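Local coordinates for substrate binding periplasmic protein (Ralstonia solanacearum, PDB 3LOP) that probably captures leucine or related amino acids in the periplasm, as a substrate-binding protein serving a transport system, at residues 5-18 against 45-57. Numbering follows the deposited sequence.
With LEU (leucine), chain B; EDO (1,2-ethanediol), chain C.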
loop_
_atom_site.group_PDB
_atom_site.type_symbol
_atom_site.label_atom_id
_atom_site.label_comp_id
_atom_site.label_asym_id
_atom_site.label_seq_id
_atom_site.Cartn_x
_atom_site.Cartn_y
_atom_site.Cartn_z
ATOM N N ASP A 5 13.696 -10.866 23.173
ATOM C CA ASP A 5 13.131 -9.725 22.394
ATOM C C ASP A 5 11.702 -10.030 21.970
ATOM O O ASP A 5 11.218 -11.148 22.137
ATOM C CB ASP A 5 13.951 -9.478 21.123
ATOM C CG ASP A 5 15.436 -9.383 21.389
ATOM O OD1 ASP A 5 15.842 -8.553 22.228
ATOM O OD2 ASP A 5 16.199 -10.139 20.748
ATOM N N ILE A 6 11.034 -9.019 21.428
ATOM C CA ILE A 6 9.677 -9.173 20.919
ATOM C C ILE A 6 9.868 -9.155 19.408
ATOM O O ILE A 6 10.360 -8.172 18.854
ATOM C CB ILE A 6 8.772 -7.998 21.335
ATOM C CG1 ILE A 6 8.617 -7.978 22.856
ATOM C CG2 ILE A 6 7.414 -8.125 20.651
ATOM C CD1 ILE A 6 7.824 -6.799 23.379
ATOM N N SER A 7 9.496 -10.241 18.743
ATOM C CA SER A 7 9.680 -10.326 17.301
ATOM C C SER A 7 8.456 -10.019 16.460
ATOM O O SER A 7 7.321 -10.300 16.848
ATOM C CB SER A 7 10.214 -11.709 16.922
ATOM O OG SER A 7 11.527 -11.901 17.426
ATOM N N VAL A 8 8.721 -9.432 15.297
ATOM C CA VAL A 8 7.701 -9.075 14.321
ATOM C C VAL A 8 8.255 -9.557 12.983
ATOM O O VAL A 8 9.459 -9.455 12.737
ATOM C CB VAL A 8 7.488 -7.543 14.270
ATOM C CG1 VAL A 8 6.484 -7.188 13.180
ATOM C CG2 VAL A 8 6.995 -7.044 15.622
ATOM N N ILE A 9 7.397 -10.094 12.124
ATOM C CA ILE A 9 7.873 -10.585 10.832
ATOM C C ILE A 9 7.248 -9.893 9.626
ATOM O O ILE A 9 6.196 -9.265 9.721
ATOM C CB ILE A 9 7.644 -12.109 10.686
ATOM C CG1 ILE A 9 6.155 -12.438 10.797
ATOM C CG2 ILE A 9 8.440 -12.859 11.751
ATOM C CD1 ILE A 9 5.830 -13.885 10.459
ATOM N N GLN A 10 7.930 -10.014 8.493
ATOM C CA GLN A 10 7.477 -9.443 7.232
ATOM C C GLN A 10 7.850 -10.378 6.095
ATOM O O GLN A 10 8.949 -10.926 6.073
ATOM C CB GLN A 10 8.156 -8.101 6.933
ATOM C CG GLN A 10 7.642 -6.882 7.663
ATOM C CD GLN A 10 8.263 -5.614 7.103
ATOM O OE1 GLN A 10 9.479 -5.533 6.938
ATOM N NE2 GLN A 10 7.432 -4.622 6.804
ATOM N N SER A 11 6.924 -10.569 5.162
ATOM C CA SER A 11 7.196 -11.358 3.969
ATOM C C SER A 11 6.817 -10.382 2.877
ATOM O O SER A 11 5.686 -9.905 2.836
ATOM C CB SER A 11 6.310 -12.603 3.870
ATOM O OG SER A 11 6.629 -13.327 2.683
ATOM N N LEU A 12 7.767 -10.050 2.016
ATOM C CA LEU A 12 7.484 -9.115 0.947
ATOM C C LEU A 12 8.512 -9.239 -0.165
ATOM O O LEU A 12 9.522 -9.932 -0.019
ATOM C CB LEU A 12 7.419 -7.679 1.496
ATOM C CG LEU A 12 8.267 -7.324 2.717
ATOM C CD1 LEU A 12 9.740 -7.455 2.372
ATOM C CD2 LEU A 12 7.946 -5.908 3.184
ATOM N N PRO A 13 8.258 -8.581 -1.303
ATOM C CA PRO A 13 9.165 -8.628 -2.453
ATOM C C PRO A 13 10.419 -7.784 -2.284
ATOM O O PRO A 13 10.352 -6.556 -2.308
ATOM C CB PRO A 13 8.296 -8.119 -3.606
ATOM C CG PRO A 13 6.882 -8.319 -3.119
ATOM C CD PRO A 13 6.983 -7.948 -1.678
ATOM N N LEU A 14 11.559 -8.446 -2.121
ATOM C CA LEU A 14 12.825 -7.740 -1.979
ATOM C C LEU A 14 13.621 -7.854 -3.279
ATOM O O LEU A 14 14.649 -7.204 -3.454
ATOM C CB LEU A 14 13.611 -8.287 -0.783
ATOM C CG LEU A 14 12.928 -8.013 0.566
ATOM C CD1 LEU A 14 13.701 -8.685 1.687
ATOM C CD2 LEU A 14 12.844 -6.511 0.807
ATOM N N SER A 15 13.122 -8.683 -4.193
ATOM C CA SER A 15 13.734 -8.863 -5.505
ATOM C C SER A 15 12.592 -9.038 -6.504
ATOM O O SER A 15 11.446 -9.269 -6.112
ATOM C CB SER A 15 14.658 -10.089 -5.521
ATOM O OG SER A 15 13.945 -11.286 -5.279
ATOM N N GLY A 16 12.893 -8.913 -7.790
ATOM C CA GLY A 16 11.848 -9.061 -8.786
ATOM C C GLY A 16 11.169 -7.747 -9.121
ATOM O O GLY A 16 11.593 -6.679 -8.673
ATOM N N SER A 17 10.097 -7.834 -9.903
ATOM C CA SER A 17 9.350 -6.663 -10.352
ATOM C C SER A 17 8.820 -5.741 -9.258
ATOM O O SER A 17 8.687 -4.533 -9.466
ATOM C CB SER A 17 8.186 -7.108 -11.236
ATOM O OG SER A 17 7.472 -5.988 -11.726
ATOM N N GLN A 18 8.518 -6.311 -8.098
ATOM C CA GLN A 18 7.981 -5.546 -6.978
ATOM C C GLN A 18 9.012 -5.175 -5.919
ATOM O O GLN A 18 8.652 -4.672 -4.857
ATOM C CB GLN A 18 6.850 -6.339 -6.322
ATOM C CG GLN A 18 5.524 -6.241 -7.045
ATOM C CD GLN A 18 4.776 -4.971 -6.695
ATOM O OE1 GLN A 18 5.226 -3.862 -6.986
ATOM N NE2 GLN A 18 3.629 -5.129 -6.051
ATOM N N GLU A 45 11.770 -3.517 26.402
ATOM C CA GLU A 45 12.068 -4.665 25.559
ATOM C C GLU A 45 12.464 -4.258 24.143
ATOM O O GLU A 45 11.924 -3.302 23.588
ATOM C CB GLU A 45 10.866 -5.611 25.516
ATOM C CG GLU A 45 10.444 -6.124 26.885
ATOM C CD GLU A 45 9.348 -7.169 26.809
ATOM O OE1 GLU A 45 9.615 -8.275 26.293
ATOM O OE2 GLU A 45 8.220 -6.884 27.265
ATOM N N THR A 46 13.422 -4.988 23.579
ATOM C CA THR A 46 13.919 -4.739 22.227
ATOM C C THR A 46 12.992 -5.376 21.204
ATOM O O THR A 46 12.566 -6.518 21.371
ATOM C CB THR A 46 15.310 -5.378 21.989
ATOM O OG1 THR A 46 16.242 -4.916 22.961
ATOM C CG2 THR A 46 15.842 -5.003 20.628
ATOM N N ILE A 47 12.693 -4.644 20.136
ATOM C CA ILE A 47 11.846 -5.179 19.082
ATOM C C ILE A 47 12.755 -5.693 17.973
ATOM O O ILE A 47 13.694 -5.013 17.563
ATOM C CB ILE A 47 10.912 -4.101 18.496
ATOM C CG1 ILE A 47 10.050 -3.495 19.606
ATOM C CG2 ILE A 47 10.036 -4.711 17.403
ATOM C CD1 ILE A 47 9.200 -4.505 20.359
ATOM N N ARG A 48 12.490 -6.908 17.509
ATOM C CA ARG A 48 13.279 -7.488 16.434
ATOM C C ARG A 48 12.378 -7.724 15.237
ATOM O O ARG A 48 11.377 -8.432 15.338
ATOM C CB ARG A 48 13.902 -8.822 16.858
ATOM C CG ARG A 48 14.745 -9.450 15.752
ATOM C CD ARG A 48 15.261 -10.840 16.096
ATOM N NE ARG A 48 14.185 -11.818 16.226
ATOM C CZ ARG A 48 14.350 -13.129 16.090
ATOM N NH1 ARG A 48 15.550 -13.622 15.817
ATOM N NH2 ARG A 48 13.317 -13.948 16.226
ATOM N N LEU A 49 12.728 -7.116 14.110
ATOM C CA LEU A 49 11.961 -7.289 12.883
ATOM C C LEU A 49 12.711 -8.258 11.987
ATOM O O LEU A 49 13.880 -8.041 11.670
ATOM C CB LEU A 49 11.786 -5.955 12.156
ATOM C CG LEU A 49 11.192 -6.046 10.744
ATOM C CD1 LEU A 49 9.782 -6.619 10.799
ATOM C CD2 LEU A 49 11.176 -4.662 10.113
ATOM N N VAL A 50 12.037 -9.333 11.594
ATOM C CA VAL A 50 12.626 -10.339 10.723
ATOM C C VAL A 50 11.862 -10.286 9.406
ATOM O O VAL A 50 10.635 -10.377 9.387
ATOM C CB VAL A 50 12.499 -11.752 11.335
ATOM C CG1 VAL A 50 13.213 -12.770 10.458
ATOM C CG2 VAL A 50 13.082 -11.766 12.741
ATOM N N ALA A 51 12.585 -10.134 8.304
ATOM C CA ALA A 51 11.952 -10.059 6.995
ATOM C C ALA A 51 12.432 -11.176 6.082
ATOM O O ALA A 51 13.509 -11.734 6.285
ATOM C CB ALA A 51 12.245 -8.704 6.355
ATOM N N ARG A 52 11.619 -11.514 5.087
ATOM C CA ARG A 52 11.993 -12.549 4.134
ATOM C C ARG A 52 11.400 -12.230 2.774
ATOM O O ARG A 52 10.235 -11.849 2.650
ATOM C CB ARG A 52 11.533 -13.935 4.597
ATOM C CG ARG A 52 12.155 -15.080 3.790
ATOM C CD ARG A 52 12.011 -16.407 4.514
ATOM N NE ARG A 52 12.725 -16.379 5.786
ATOM C CZ ARG A 52 12.591 -17.294 6.739
ATOM N NH1 ARG A 52 11.772 -18.319 6.564
ATOM N NH2 ARG A 52 13.255 -17.165 7.879
ATOM N N ASP A 53 12.236 -12.383 1.758
ATOM C CA ASP A 53 11.867 -12.117 0.378
ATOM C C ASP A 53 10.926 -13.198 -0.150
ATOM O O ASP A 53 11.217 -14.385 -0.021
ATOM C CB ASP A 53 13.160 -12.079 -0.449
ATOM C CG ASP A 53 12.946 -11.677 -1.897
ATOM O OD1 ASP A 53 11.826 -11.286 -2.286
ATOM O OD2 ASP A 53 13.936 -11.746 -2.656
ATOM N N ASP A 54 9.787 -12.795 -0.711
ATOM C CA ASP A 54 8.878 -13.771 -1.300
ATOM C C ASP A 54 8.767 -13.568 -2.809
ATOM O O ASP A 54 8.077 -14.326 -3.487
ATOM C CB ASP A 54 7.476 -13.747 -0.652
ATOM C CG ASP A 54 6.807 -12.383 -0.691
ATOM O OD1 ASP A 54 7.140 -11.546 -1.555
ATOM O OD2 ASP A 54 5.907 -12.168 0.151
ATOM N N GLU A 55 9.465 -12.557 -3.330
ATOM C CA GLU A 55 9.462 -12.261 -4.768
ATOM C C GLU A 55 8.035 -12.058 -5.276
ATOM O O GLU A 55 7.772 -12.142 -6.475
ATOM C CB GLU A 55 10.123 -13.417 -5.535
ATOM C CG GLU A 55 11.553 -13.730 -5.100
ATOM C CD GLU A 55 12.130 -14.959 -5.790
ATOM O OE1 GLU A 55 12.225 -14.957 -7.036
ATOM O OE2 GLU A 55 12.491 -15.928 -5.086
ATOM N N GLN A 56 7.134 -11.755 -4.346
ATOM C CA GLN A 56 5.704 -11.583 -4.602
ATOM C C GLN A 56 5.078 -12.853 -5.176
ATOM O O GLN A 56 4.009 -12.814 -5.784
ATOM C CB GLN A 56 5.393 -10.395 -5.524
ATOM C CG GLN A 56 3.951 -9.908 -5.289
ATOM C CD GLN A 56 3.417 -8.959 -6.342
ATOM O OE1 GLN A 56 3.609 -9.162 -7.544
ATOM N NE2 GLN A 56 2.709 -7.934 -5.896
ATOM N N LYS A 57 5.754 -13.981 -4.988
ATOM C CA LYS A 57 5.224 -15.258 -5.449
ATOM C C LYS A 57 4.239 -15.710 -4.378
ATOM O O LYS A 57 4.596 -15.853 -3.212
ATOM C CB LYS A 57 6.349 -16.277 -5.612
ATOM C CG LYS A 57 7.305 -15.936 -6.741
ATOM C CD LYS A 57 8.423 -16.955 -6.861
ATOM C CE LYS A 57 9.327 -16.623 -8.039
ATOM N NZ LYS A 57 10.401 -17.631 -8.217
HETATM N N LEU B . 0.070 -4.706 -2.613
HETATM C CA LEU B . 0.438 -4.413 -4.026
HETATM C C LEU B . 1.314 -3.178 -4.091
HETATM O O LEU B . 2.023 -3.031 -5.106
HETATM C CB LEU B . -0.826 -4.185 -4.837
HETATM C CG LEU B . -1.768 -5.334 -4.497
HETATM C CD1 LEU B . -3.149 -4.859 -4.399
HETATM C CD2 LEU B . -1.641 -6.406 -5.503
HETATM O OXT LEU B . 1.275 -2.378 -3.128
HETATM C C1 EDO C . 14.425 -3.571 14.392
HETATM O O1 EDO C . 14.467 -3.250 12.999
HETATM C C2 EDO C . 15.557 -4.533 14.729
HETATM O O2 EDO C . 15.299 -5.795 14.119
HETATM O O HOH W 1 8.678 -9.001 -7.087
#
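Strands 6-12 and 47-53 pair in parallel from I6 with I47 to L12 with D53, the two strands of a beta-alpha-beta unit whose crossover is helix 19-38; 47-53 is an edge strand of the parallel sheet within this chain, in a periplasmic-binding-protein fold. The ladder runs through I6, V8, Q10 and L12, each bonded through both N and O, beginning with I6 N to T46 O at 2.9 Å and ending with D54 N on L12 O.

Apolar contacts line the face that carries I6, I47, V8 and L49, where I47 also packs on F33 of helix 19-38. I47 lays its CD1 3.7 Å from I6 CB, and V8 CG1 meets L49 CD1.

On the other face, R48 grips S7 side-on: NE (2.9 Å) and NH2 both donate to S7 OG, which lies near the guanidinium plane, while V50 CG2 lies 3.6 Å above one face of that group, offset toward its rim. The S11 hydroxyl, swung beside its carbonyl carbon (chi1 -180°), reaches D54: OG donates to OD2 from the anti side, 35° out of the carboxylate plane, and also accepts from N64.

Beyond the strands, Q18 NE2 donates almost straight to the bound leucine's O (2.8 Å), placing this end of the unit at the ligand pocket. Where the strands end, the D53 carboxylate ties the two loops together: S15 OG meets the syn lone pair of OD2 at 2.7 Å, while L14 N and E55 N, the latter closing an Asx turn, reach OD1 from opposite faces of its plane.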